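Local structure of glycine oxidase (Bacillus cereus ATCC 14579, 7CYX) at residues A[46-52]-A[150-155]; A[94-100]-A[244-248]; A[208-212]-A[306-310]; A[231-237]-A[259-265]. The protein probably catalyses the FAD-dependent oxidation of glycine by oxygen to glyoxylate, ammonium and hydrogen peroxide, a reaction tied to thiamine diphosphate biosynthesis. All coordinates share one frame; numbering follows the deposited sequence.

Interaction 1 of 4, residues A[46-52]-A[150-155]; sequences AAGLLGV and DGHVIA. With FAD (flavin-adenine dinucleotide), chain C.
L49 and H152 lean against each other on one face of a short two-stranded sheet, where the leucine's CD2 lies obliquely against H152 CB, at 3.9 Å. The imidazole itself does not follow: with CG between the backbone N and the carbonyl carbon (chi1 51°), it leads away from segment 46-52, and its ND1 is hydrogen-bonded to the ammonium of K256. That lysine also takes the carbonyls of A47 and V153, so one charged group binds both segments. On the other face L50 lies alongside the strand 151-152 backbone, its CD1 3.8 Å from H152 CA, and the same methyl reaches V153 CG1.

The backbone evidence is an antiparallel pairing, L49 with H152 as the non-hydrogen-bonded pair and L50 with G151 as the hydrogen-bonded one. L50 N gives its hydrogen to G151 O at 3.0 Å, and V153 N bonds to G48 O at 2.8 Å. L49 thereby keeps its own N and O for the flavin, in an FAD site of the DAO family: L49 N donates to FAD O4 at 2.9 Å, while FAD N3 donates to L49 O at 3.0 Å. This two-point grip runs along one edge of the pyrimidine ring and fixes its rotation.

G48, at positive phi, comes close enough for its CA-H to make a contact with V153 O. Farther back, A46 CB sits 3.9 Å from A155 CB, at the start of helix 155-168, and also touches the ribityl hydroxyl FAD O2' at 3.3 Å.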
# COMPACT_ATOMS: atom_id res chain seq x y z
N ALA A 46 -11.25 -10.26 0.87
CA ALA A 46 -11.12 -11.04 -0.36
C ALA A 46 -9.65 -11.19 -0.78
O ALA A 46 -8.85 -10.32 -0.58
CB ALA A 46 -11.95 -10.39 -1.43
N ALA A 47 -9.31 -12.32 -1.42
CA ALA A 47 -7.94 -12.59 -1.86
C ALA A 47 -7.64 -11.90 -3.20
O ALA A 47 -6.53 -11.98 -3.67
CB ALA A 47 -7.73 -14.08 -1.96
N GLY A 48 -8.62 -11.23 -3.80
CA GLY A 48 -8.36 -10.40 -4.97
C GLY A 48 -7.91 -11.18 -6.20
O GLY A 48 -7.28 -10.61 -7.09
N LEU A 49 -8.26 -12.47 -6.29
CA LEU A 49 -7.89 -13.27 -7.46
C LEU A 49 -8.78 -12.86 -8.62
O LEU A 49 -9.91 -12.50 -8.41
CB LEU A 49 -8.06 -14.75 -7.14
CG LEU A 49 -7.19 -15.27 -5.99
CD1 LEU A 49 -7.50 -16.73 -5.70
CD2 LEU A 49 -5.72 -15.11 -6.33
N LEU A 50 -8.23 -12.85 -9.84
CA LEU A 50 -8.95 -12.51 -11.06
C LEU A 50 -8.88 -13.72 -12.00
O LEU A 50 -7.78 -14.08 -12.45
CB LEU A 50 -8.31 -11.28 -11.71
CG LEU A 50 -8.03 -10.08 -10.80
CD1 LEU A 50 -7.04 -9.12 -11.45
CD2 LEU A 50 -9.31 -9.35 -10.44
N GLY A 51 -10.03 -14.35 -12.25
CA GLY A 51 -10.20 -15.39 -13.28
C GLY A 51 -10.13 -16.77 -12.66
O GLY A 51 -9.12 -17.10 -12.06
N VAL A 52 -11.22 -17.54 -12.78
CA VAL A 52 -11.44 -18.93 -12.26
C VAL A 52 -12.65 -18.93 -11.32
O VAL A 52 -12.54 -18.61 -10.14
CB VAL A 52 -10.20 -19.57 -11.59
CG1 VAL A 52 -10.57 -20.81 -10.81
CG2 VAL A 52 -9.10 -19.91 -12.60
N ASP A 150 -3.64 -14.82 -16.04
CA ASP A 150 -4.39 -14.58 -14.82
C ASP A 150 -3.53 -13.75 -13.87
O ASP A 150 -2.33 -13.67 -14.01
CB ASP A 150 -4.85 -15.87 -14.15
CG ASP A 150 -6.19 -16.41 -14.65
OD1 ASP A 150 -6.71 -15.87 -15.65
OD2 ASP A 150 -6.69 -17.38 -14.03
N GLY A 151 -4.17 -13.15 -12.88
CA GLY A 151 -3.45 -12.35 -11.90
C GLY A 151 -4.34 -11.99 -10.74
O GLY A 151 -5.39 -12.59 -10.60
N HIS A 152 -3.93 -11.01 -9.96
CA HIS A 152 -4.77 -10.64 -8.80
C HIS A 152 -4.45 -9.21 -8.38
O HIS A 152 -3.52 -8.62 -8.90
CB HIS A 152 -4.50 -11.62 -7.66
CG HIS A 152 -3.06 -11.77 -7.36
ND1 HIS A 152 -2.53 -11.47 -6.14
CD2 HIS A 152 -2.02 -12.16 -8.12
CE1 HIS A 152 -1.24 -11.69 -6.15
NE2 HIS A 152 -0.90 -12.11 -7.35
N VAL A 153 -5.25 -8.71 -7.45
CA VAL A 153 -5.07 -7.35 -6.89
C VAL A 153 -5.22 -7.43 -5.38
O VAL A 153 -5.45 -8.51 -4.84
CB VAL A 153 -6.12 -6.41 -7.48
CG1 VAL A 153 -5.80 -6.03 -8.90
CG2 VAL A 153 -7.52 -6.99 -7.38
N ILE A 154 -5.02 -6.31 -4.72
CA ILE A 154 -5.25 -6.23 -3.26
C ILE A 154 -6.63 -5.59 -3.09
O ILE A 154 -6.74 -4.39 -3.23
CB ILE A 154 -4.12 -5.45 -2.58
CG1 ILE A 154 -2.80 -6.20 -2.73
CG2 ILE A 154 -4.45 -5.18 -1.13
CD1 ILE A 154 -1.61 -5.32 -2.75
N ALA A 155 -7.62 -6.44 -2.84
CA ALA A 155 -9.04 -6.05 -2.74
C ALA A 155 -9.24 -4.76 -1.95
O ALA A 155 -9.86 -3.86 -2.48
CB ALA A 155 -9.84 -7.18 -2.18
PA FAD C . -19.15 -5.47 0.71
O1A FAD C . -17.70 -5.28 0.53
O2A FAD C . -19.59 -6.32 1.87
O5B FAD C . -19.80 -4.04 0.73
C5B FAD C . -21.08 -3.86 1.23
C4B FAD C . -20.98 -2.62 2.07
O4B FAD C . -22.29 -2.10 2.23
C3B FAD C . -20.45 -2.89 3.46
O3B FAD C . -19.29 -2.05 3.64
C2B FAD C . -21.57 -2.50 4.42
O2B FAD C . -21.07 -1.72 5.51
C1B FAD C . -22.41 -1.60 3.57
N9A FAD C . -23.83 -1.54 3.91
C8A FAD C . -24.67 -2.59 3.96
N7A FAD C . -25.91 -2.19 4.28
C5A FAD C . -25.87 -0.85 4.39
C6A FAD C . -26.86 0.18 4.71
N6A FAD C . -28.13 -0.21 4.96
N1A FAD C . -26.44 1.47 4.78
C2A FAD C . -25.16 1.79 4.55
N3A FAD C . -24.19 0.88 4.26
C4A FAD C . -24.50 -0.42 4.15
N1 FAD C . -13.77 -12.03 -5.07
C2 FAD C . -12.94 -12.14 -6.15
O2 FAD C . -13.32 -11.54 -7.19
N3 FAD C . -11.78 -12.84 -6.12
C4 FAD C . -11.37 -13.44 -4.98
O4 FAD C . -10.29 -14.07 -4.88
C4X FAD C . -12.25 -13.37 -3.78
N5 FAD C . -11.92 -13.97 -2.63
C5X FAD C . -12.72 -13.87 -1.55
C6 FAD C . -12.34 -14.48 -0.37
C7 FAD C . -13.16 -14.40 0.74
C7M FAD C . -12.75 -15.09 2.04
C8 FAD C . -14.40 -13.65 0.69
C8M FAD C . -15.31 -13.53 1.91
C9 FAD C . -14.77 -13.05 -0.47
C9A FAD C . -13.99 -13.12 -1.60
N10 FAD C . -14.36 -12.47 -2.78
C10 FAD C . -13.50 -12.60 -3.89
C1' FAD C . -15.65 -11.77 -2.96
C2' FAD C . -15.72 -10.30 -2.75
O2' FAD C . -15.25 -10.02 -1.42
C3' FAD C . -17.17 -9.88 -2.90
O3' FAD C . -17.84 -10.58 -3.99
C4' FAD C . -17.20 -8.35 -2.96
O4' FAD C . -16.41 -7.79 -1.90
C5' FAD C . -18.58 -7.79 -2.77
O5' FAD C . -18.44 -6.39 -2.61
P FAD C . -19.69 -5.53 -2.12
O1P FAD C . -20.93 -5.97 -2.81
O2P FAD C . -19.25 -4.08 -2.14
O3P FAD C . -19.81 -6.13 -0.62

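Interaction 2 of 4, residues A[94-100]-A[244-248]; sequences GIYRIAQ and APIFQ
P245 lays its ring against I95, the two side chains crossing at about a right angle with I95 CG1 3.8 Å from P245 CG. They stand at the start of a parallel strand pair, 95-99 with 246-248, inside a mixed eight-stranded sheet; the segment axes approach to 4.6 Å at 38°. Y96 pairs with I246 and R97 with F247.

On the Y96 and I246 face, the methyl of A244 fits beside the tyrosine, 3.9 Å from Y96 CE1, and I246 CG2 comes near Y96 CD1. The carbonyl of P245 meets that ring at its edge, near the plane. Further along, I98 turns CG1 between its N and carbonyl carbon (chi1 62°), bringing its end nearer: I98 CD1 meets I246 CD1 at 3.9 Å, and CG1 lies against Q248 CB. I291 of helix 278-291 covers I98, I246 and Q248.

On the R97 and F247 face, F247 CB lies 3.3 Å from Y96 O and near I95 CG2, while the side chain packs on Y252 and V52; V52 also lies against R97, whose NE is held by Y147 OH. Y96 N donates to P245 O, F247 N to Y96 O, and I98 N to F247 O at 2.9 Å with an N-H...O angle of 160°.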
# COMPACT_ATOMS: atom_id res chain seq x y z
N GLY A 94 0.34 -14.99 -13.67
CA GLY A 94 -0.37 -16.25 -13.94
C GLY A 94 -0.90 -16.89 -12.68
O GLY A 94 -0.63 -16.38 -11.61
N ILE A 95 -1.66 -17.97 -12.83
CA ILE A 95 -2.23 -18.74 -11.69
C ILE A 95 -2.21 -20.21 -12.04
O ILE A 95 -2.44 -20.53 -13.19
CB ILE A 95 -3.66 -18.29 -11.37
CG1 ILE A 95 -3.70 -16.89 -10.76
CG2 ILE A 95 -4.32 -19.30 -10.48
CD1 ILE A 95 -5.09 -16.39 -10.53
N TYR A 96 -1.92 -21.06 -11.06
CA TYR A 96 -1.87 -22.50 -11.24
C TYR A 96 -3.12 -23.13 -10.64
O TYR A 96 -3.53 -22.79 -9.53
CB TYR A 96 -0.63 -23.12 -10.59
CG TYR A 96 0.70 -22.64 -11.10
CD1 TYR A 96 1.31 -21.54 -10.53
CD2 TYR A 96 1.39 -23.30 -12.11
CE1 TYR A 96 2.54 -21.08 -10.96
CE2 TYR A 96 2.64 -22.86 -12.55
CZ TYR A 96 3.21 -21.74 -11.98
OH TYR A 96 4.43 -21.24 -12.36
N ARG A 97 -3.73 -24.05 -11.39
CA ARG A 97 -4.59 -25.05 -10.77
C ARG A 97 -3.70 -26.27 -10.53
O ARG A 97 -3.05 -26.72 -11.44
CB ARG A 97 -5.75 -25.48 -11.67
CG ARG A 97 -6.89 -24.49 -11.79
CD ARG A 97 -8.04 -25.13 -12.55
NE ARG A 97 -8.94 -24.16 -13.15
CZ ARG A 97 -10.17 -23.91 -12.73
NH1 ARG A 97 -10.66 -24.54 -11.67
NH2 ARG A 97 -10.92 -23.04 -13.39
N ILE A 98 -3.70 -26.79 -9.30
CA ILE A 98 -2.85 -27.92 -8.99
C ILE A 98 -3.71 -29.16 -8.74
O ILE A 98 -4.89 -29.05 -8.40
CB ILE A 98 -1.96 -27.60 -7.78
CG1 ILE A 98 -2.79 -27.33 -6.53
CG2 ILE A 98 -1.02 -26.44 -8.11
CD1 ILE A 98 -1.98 -27.25 -5.28
N ALA A 99 -3.08 -30.33 -8.88
CA ALA A 99 -3.70 -31.61 -8.61
C ALA A 99 -2.68 -32.54 -7.95
O ALA A 99 -1.54 -32.60 -8.39
CB ALA A 99 -4.24 -32.21 -9.89
N GLN A 100 -3.14 -33.24 -6.90
CA GLN A 100 -2.31 -34.11 -6.07
C GLN A 100 -2.71 -35.58 -6.27
O GLN A 100 -2.01 -36.47 -5.79
CB GLN A 100 -2.44 -33.67 -4.61
CG GLN A 100 -1.92 -32.26 -4.35
CD GLN A 100 -2.32 -31.74 -2.98
OE1 GLN A 100 -3.47 -31.38 -2.75
NE2 GLN A 100 -1.36 -31.71 -2.07
N ALA A 244 3.50 -16.97 -8.02
CA ALA A 244 2.13 -16.83 -8.50
C ALA A 244 1.17 -17.58 -7.57
O ALA A 244 1.54 -18.56 -6.93
CB ALA A 244 2.03 -17.36 -9.91
N PRO A 245 -0.12 -17.20 -7.54
CA PRO A 245 -1.09 -17.90 -6.70
C PRO A 245 -1.26 -19.36 -7.16
O PRO A 245 -1.08 -19.66 -8.33
CB PRO A 245 -2.39 -17.11 -6.91
CG PRO A 245 -1.96 -15.80 -7.55
CD PRO A 245 -0.74 -16.15 -8.37
N ILE A 246 -1.60 -20.23 -6.23
CA ILE A 246 -1.93 -21.63 -6.62
C ILE A 246 -3.38 -21.85 -6.20
O ILE A 246 -3.80 -21.27 -5.22
CB ILE A 246 -0.98 -22.68 -6.04
CG1 ILE A 246 -1.14 -22.80 -4.53
CG2 ILE A 246 0.45 -22.42 -6.46
CD1 ILE A 246 -2.38 -23.52 -4.12
N PHE A 247 -4.10 -22.65 -6.97
CA PHE A 247 -5.53 -22.89 -6.72
C PHE A 247 -5.74 -24.39 -6.64
O PHE A 247 -5.01 -25.13 -7.29
CB PHE A 247 -6.31 -22.33 -7.90
CG PHE A 247 -7.70 -21.86 -7.59
CD1 PHE A 247 -7.91 -20.67 -6.94
CD2 PHE A 247 -8.80 -22.60 -7.98
CE1 PHE A 247 -9.19 -20.23 -6.66
CE2 PHE A 247 -10.08 -22.17 -7.70
CZ PHE A 247 -10.27 -20.98 -7.04
N GLN A 248 -6.70 -24.81 -5.83
CA GLN A 248 -7.03 -26.25 -5.70
C GLN A 248 -8.47 -26.40 -5.25
O GLN A 248 -8.70 -26.29 -4.05
CB GLN A 248 -6.08 -26.94 -4.72
CG GLN A 248 -6.13 -28.45 -4.80
CD GLN A 248 -5.51 -29.10 -3.59
OE1 GLN A 248 -5.88 -28.81 -2.46
NE2 GLN A 248 -4.57 -29.99 -3.82

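Interaction 3 of 4, residues A[208-212]-A[306-310]; sequences GGSWS and GLRPQ. With FAD (flavin-adenine dinucleotide), chain C.
Two torsions near -60° set this contact: S210 turns OG beside its own backbone N (chi1 -71°), which puts the hydroxyl beside strand 299-311, and W211 holds its indole in the same sense (chi1 -65°). The serine OG thus comes 3.1 Å from L307 O and 3.3 Å from P309 CA. W211 brings CZ2 of its six-membered ring 3.8 Å from L307 CD1, the side chains crossing at about a right angle. P309 packs CB against the loop backbone, 3.4 Å from S210 N.

A water joins the two segments to the cofactor. It accepts from S210 N and donates to L307 O and to the phosphate oxygen FAD O2A, the last two at 2.7 Å. The same phosphate oxygen approaches W211 at its ring edge, near the plane. G209, at positive phi, lets the backbone pass close to the cofactor, its N 3.4 Å from FAD C5B.

R308 points the other way, extended from CG to NE, and lays its CG 3.3 Å from the flavin methyl C8M, with FAD C8 over one face of its guanidinium; its NH2 is held by T266 O and its NH1 by V228 O. A glycine-bearing loop after strand 203-206, facing the FAD pyrophosphate while strand 299-311 packs P309 on the ribityl chain and R308 on the flavin's methyl-bearing end, forms part of the FAD-binding site of this DAO-family oxidoreductase.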
# COMPACT_ATOMS: atom_id res chain seq x y z
N GLY A 208 -25.19 -2.99 -1.05
CA GLY A 208 -25.10 -3.32 0.38
C GLY A 208 -24.57 -4.72 0.66
O GLY A 208 -24.76 -5.26 1.75
N GLY A 209 -23.82 -5.28 -0.29
CA GLY A 209 -23.36 -6.66 -0.24
C GLY A 209 -24.37 -7.60 0.40
O GLY A 209 -25.55 -7.57 0.05
N SER A 210 -23.90 -8.35 1.40
CA SER A 210 -24.67 -9.36 2.17
C SER A 210 -25.92 -8.80 2.86
O SER A 210 -26.73 -9.58 3.33
CB SER A 210 -23.78 -10.02 3.19
OG SER A 210 -22.83 -10.88 2.57
N TRP A 211 -26.08 -7.47 2.94
CA TRP A 211 -27.15 -6.80 3.74
C TRP A 211 -28.21 -6.15 2.84
O TRP A 211 -29.08 -5.42 3.33
CB TRP A 211 -26.51 -5.74 4.65
CG TRP A 211 -25.60 -6.27 5.71
CD1 TRP A 211 -25.94 -6.55 7.00
CD2 TRP A 211 -24.20 -6.60 5.59
NE1 TRP A 211 -24.87 -7.04 7.68
CE2 TRP A 211 -23.78 -7.07 6.85
CE3 TRP A 211 -23.26 -6.56 4.55
CZ2 TRP A 211 -22.47 -7.50 7.10
CZ3 TRP A 211 -21.97 -6.97 4.79
CH2 TRP A 211 -21.58 -7.44 6.05
N SER A 212 -28.13 -6.38 1.53
CA SER A 212 -28.99 -5.67 0.57
C SER A 212 -30.46 -6.11 0.64
O SER A 212 -31.30 -5.40 0.13
CB SER A 212 -28.48 -5.82 -0.86
OG SER A 212 -27.20 -5.22 -1.01
N GLY A 306 -14.65 -13.06 6.43
CA GLY A 306 -15.37 -12.18 5.50
C GLY A 306 -16.67 -12.80 5.03
O GLY A 306 -16.81 -14.02 5.03
N LEU A 307 -17.61 -11.94 4.61
CA LEU A 307 -19.00 -12.35 4.33
C LEU A 307 -19.30 -12.16 2.84
O LEU A 307 -19.71 -11.06 2.42
CB LEU A 307 -19.95 -11.52 5.20
CG LEU A 307 -19.66 -11.58 6.70
CD1 LEU A 307 -20.74 -10.84 7.49
CD2 LEU A 307 -19.54 -13.01 7.19
N ARG A 308 -19.11 -13.24 2.06
CA ARG A 308 -19.42 -13.24 0.65
C ARG A 308 -20.91 -13.01 0.46
O ARG A 308 -21.74 -13.78 0.97
CB ARG A 308 -19.09 -14.57 -0.01
CG ARG A 308 -17.68 -15.09 0.20
CD ARG A 308 -17.61 -16.51 -0.31
NE ARG A 308 -16.33 -17.15 -0.08
CZ ARG A 308 -16.06 -17.88 0.98
NH1 ARG A 308 -16.86 -17.80 2.03
NH2 ARG A 308 -15.02 -18.69 0.96
N PRO A 309 -21.29 -12.02 -0.37
CA PRO A 309 -22.70 -11.75 -0.65
C PRO A 309 -23.29 -12.66 -1.74
O PRO A 309 -23.31 -12.29 -2.91
CB PRO A 309 -22.67 -10.29 -1.11
CG PRO A 309 -21.35 -10.16 -1.80
CD PRO A 309 -20.39 -11.10 -1.07
N GLN A 310 -23.81 -13.82 -1.34
CA GLN A 310 -24.54 -14.70 -2.23
C GLN A 310 -25.84 -14.00 -2.68
O GLN A 310 -26.43 -13.21 -1.95
CB GLN A 310 -24.83 -16.05 -1.58
CG GLN A 310 -25.55 -17.05 -2.49
CD GLN A 310 -24.96 -17.17 -3.87
OE1 GLN A 310 -25.06 -16.27 -4.70
NE2 GLN A 310 -24.34 -18.31 -4.14
PA FAD C . -19.15 -5.47 0.71
O1A FAD C . -17.70 -5.28 0.53
O2A FAD C . -19.59 -6.32 1.87
O5B FAD C . -19.80 -4.04 0.73
C5B FAD C . -21.08 -3.86 1.23
C4B FAD C . -20.98 -2.62 2.07
O4B FAD C . -22.29 -2.10 2.23
C3B FAD C . -20.45 -2.89 3.46
O3B FAD C . -19.29 -2.05 3.64
C2B FAD C . -21.57 -2.50 4.42
O2B FAD C . -21.07 -1.72 5.51
C1B FAD C . -22.41 -1.60 3.57
N9A FAD C . -23.83 -1.54 3.91
C8A FAD C . -24.67 -2.59 3.96
N7A FAD C . -25.91 -2.19 4.28
C5A FAD C . -25.87 -0.85 4.39
C6A FAD C . -26.86 0.18 4.71
N6A FAD C . -28.13 -0.21 4.96
N1A FAD C . -26.44 1.47 4.78
C2A FAD C . -25.16 1.79 4.55
N3A FAD C . -24.19 0.88 4.26
C4A FAD C . -24.50 -0.42 4.15
N1 FAD C . -13.77 -12.03 -5.07
C2 FAD C . -12.94 -12.14 -6.15
O2 FAD C . -13.32 -11.54 -7.19
N3 FAD C . -11.78 -12.84 -6.12
C4 FAD C . -11.37 -13.44 -4.98
O4 FAD C . -10.29 -14.07 -4.88
C4X FAD C . -12.25 -13.37 -3.78
N5 FAD C . -11.92 -13.97 -2.63
C5X FAD C . -12.72 -13.87 -1.55
C6 FAD C . -12.34 -14.48 -0.37
C7 FAD C . -13.16 -14.40 0.74
C7M FAD C . -12.75 -15.09 2.04
C8 FAD C . -14.40 -13.65 0.69
C8M FAD C . -15.31 -13.53 1.91
C9 FAD C . -14.77 -13.05 -0.47
C9A FAD C . -13.99 -13.12 -1.60
N10 FAD C . -14.36 -12.47 -2.78
C10 FAD C . -13.50 -12.60 -3.89
C1' FAD C . -15.65 -11.77 -2.96
C2' FAD C . -15.72 -10.30 -2.75
O2' FAD C . -15.25 -10.02 -1.42
C3' FAD C . -17.17 -9.88 -2.90
O3' FAD C . -17.84 -10.58 -3.99
C4' FAD C . -17.20 -8.35 -2.96
O4' FAD C . -16.41 -7.79 -1.90
C5' FAD C . -18.58 -7.79 -2.77
O5' FAD C . -18.44 -6.39 -2.61
P FAD C . -19.69 -5.53 -2.12
O1P FAD C . -20.93 -5.97 -2.81
O2P FAD C . -19.25 -4.08 -2.14
O3P FAD C . -19.81 -6.13 -0.62
O HOH W 1 -20.96 -8.67 1.93

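Interaction 4 of 4, residues A[231-237]-A[259-265]; sequences EVVAVRS and GRYVIGA
V235 and Y261 meet at about a right angle on one face of an antiparallel strand pair, with V235 CG2 3.8 Å from Y261 CB. Strands 225-236 and 260-269 are neighbours in the mixed eight-stranded sheet; the short segments approach to 4.6 Å with their N-to-C directions 159° apart. V233 with I263 and V235 with Y261 are hydrogen-bonded pairs, each closed by two backbone bonds, while A234 with V262 and R236 with R260 are non-hydrogen-bonded pairs.

On the V235 and Y261 face, I263 CD1 also reaches V235 CG2, and S237 CB touches the tyrosine at CE1. The Y261 hydroxyl is bonded to L241 N, which fixes the far end of the ring, and helix 278-291 covers I263.

On the opposite face V232 packs against V262. There R236 bends at chi2 (-106°) and brings its guanidinium over R260: R260 CB lies 3.9 Å above the plane, over its centre, while R260 CD comes 3.3 Å from R236 NH2. E301, on the adjacent strand 299-311, probably offsets the two like charges, since its OE1 forms a salt bridge with R236 NE and its OE2 one with R260 NH1.

On the cofactor side, V232 and A265 both touch FAD, and a cis peptide bond precedes A265. At the far end, beyond R236 and R260, S237 N donates to G259 O at 2.9 Å with an N-H...O angle of 156°.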
# COMPACT_ATOMS: atom_id res chain seq x y z
N GLU A 231 -13.35 -17.88 6.22
CA GLU A 231 -12.27 -17.65 7.15
C GLU A 231 -10.97 -17.83 6.39
O GLU A 231 -10.87 -18.76 5.60
CB GLU A 231 -12.30 -18.65 8.31
CG GLU A 231 -13.35 -18.35 9.36
CD GLU A 231 -13.96 -19.58 10.00
OE1 GLU A 231 -14.49 -20.43 9.24
OE2 GLU A 231 -13.89 -19.69 11.25
N VAL A 232 -10.01 -16.92 6.64
CA VAL A 232 -8.73 -16.96 5.98
C VAL A 232 -7.61 -16.64 6.97
O VAL A 232 -7.81 -16.00 8.00
CB VAL A 232 -8.70 -16.11 4.70
CG1 VAL A 232 -10.01 -15.41 4.41
CG2 VAL A 232 -7.53 -15.15 4.66
N VAL A 233 -6.42 -17.15 6.63
CA VAL A 233 -5.20 -17.06 7.42
C VAL A 233 -4.13 -16.37 6.57
O VAL A 233 -4.13 -16.51 5.34
CB VAL A 233 -4.76 -18.47 7.84
CG1 VAL A 233 -3.27 -18.57 8.09
CG2 VAL A 233 -5.54 -18.97 9.05
N ALA A 234 -3.23 -15.65 7.22
CA ALA A 234 -2.12 -14.97 6.54
C ALA A 234 -0.82 -15.24 7.28
O ALA A 234 -0.77 -15.17 8.51
CB ALA A 234 -2.39 -13.47 6.46
N VAL A 235 0.24 -15.54 6.53
CA VAL A 235 1.55 -15.69 7.12
C VAL A 235 2.54 -14.83 6.33
O VAL A 235 2.30 -14.48 5.18
CB VAL A 235 1.96 -17.16 7.15
CG1 VAL A 235 0.93 -18.01 7.88
CG2 VAL A 235 2.22 -17.70 5.75
N ARG A 236 3.65 -14.50 6.98
CA ARG A 236 4.75 -13.80 6.37
C ARG A 236 5.91 -14.79 6.20
O ARG A 236 6.02 -15.72 6.96
CB ARG A 236 5.18 -12.63 7.26
CG ARG A 236 4.07 -11.63 7.56
CD ARG A 236 4.28 -10.35 6.78
NE ARG A 236 3.11 -9.47 6.73
CZ ARG A 236 3.00 -8.44 5.90
NH1 ARG A 236 3.97 -8.17 5.04
NH2 ARG A 236 1.92 -7.68 5.93
N SER A 237 6.77 -14.57 5.20
CA SER A 237 7.96 -15.39 5.04
C SER A 237 9.09 -14.55 4.43
O SER A 237 8.86 -13.67 3.63
CB SER A 237 7.67 -16.60 4.21
OG SER A 237 8.87 -17.13 3.66
N GLY A 259 6.13 -10.07 1.07
CA GLY A 259 6.43 -11.39 1.65
C GLY A 259 5.29 -11.91 2.51
O GLY A 259 5.52 -12.65 3.49
N ARG A 260 4.05 -11.54 2.14
CA ARG A 260 2.82 -12.01 2.75
C ARG A 260 2.20 -13.14 1.89
O ARG A 260 2.09 -13.02 0.65
CB ARG A 260 1.87 -10.82 2.92
CG ARG A 260 0.68 -11.10 3.84
CD ARG A 260 -0.05 -9.87 4.34
NE ARG A 260 -1.35 -9.71 3.73
CZ ARG A 260 -2.49 -9.53 4.39
NH1 ARG A 260 -2.53 -9.58 5.71
NH2 ARG A 260 -3.59 -9.26 3.71
N TYR A 261 1.79 -14.24 2.57
CA TYR A 261 1.05 -15.39 1.97
C TYR A 261 -0.34 -15.47 2.61
O TYR A 261 -0.47 -15.54 3.84
CB TYR A 261 1.88 -16.68 2.09
CG TYR A 261 3.17 -16.52 1.32
CD1 TYR A 261 4.24 -15.88 1.90
CD2 TYR A 261 3.26 -16.84 -0.02
CE1 TYR A 261 5.40 -15.62 1.21
CE2 TYR A 261 4.42 -16.61 -0.74
CZ TYR A 261 5.49 -15.98 -0.12
OH TYR A 261 6.64 -15.71 -0.79
N VAL A 262 -1.37 -15.41 1.75
CA VAL A 262 -2.78 -15.43 2.18
C VAL A 262 -3.40 -16.75 1.73
O VAL A 262 -3.28 -17.11 0.55
CB VAL A 262 -3.56 -14.22 1.63
CG1 VAL A 262 -5.03 -14.32 1.93
CG2 VAL A 262 -3.01 -12.91 2.15
N ILE A 263 -4.07 -17.44 2.68
CA ILE A 263 -4.46 -18.84 2.55
C ILE A 263 -5.88 -19.03 3.06
O ILE A 263 -6.17 -18.75 4.22
CB ILE A 263 -3.51 -19.74 3.36
CG1 ILE A 263 -2.04 -19.38 3.19
CG2 ILE A 263 -3.77 -21.21 3.04
CD1 ILE A 263 -1.17 -19.86 4.31
N GLY A 264 -6.74 -19.61 2.22
CA GLY A 264 -8.15 -19.78 2.51
C GLY A 264 -8.84 -20.63 1.44
O GLY A 264 -8.17 -21.16 0.56
N ALA A 265 -10.16 -20.81 1.53
CA ALA A 265 -10.99 -20.20 2.54
C ALA A 265 -12.19 -21.12 2.81
O ALA A 265 -12.71 -21.75 1.89
CB ALA A 265 -11.43 -18.84 2.04

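From the N terminus, segment 46-52 follows helix 42-45, and interaction 1 closes its loop at 150-155. Interaction 2 opens within that loop at 94-100 and closes only at 244-248, so the two cross; they also meet through V52 against R97 and F247, and through D150 O and G94 N, a probable hydrogen bond. Interaction 3 joins the loop after strand 203-206 of the six-stranded sheet to strand 299-311 of the eight-stranded one. Interaction 4 (231-237 with 259-265) lies within its span and, like it, crosses interaction 2; R308 touches A265. Interactions 1 and 3, about 18 Å apart between centres, hold different portions of the same FAD.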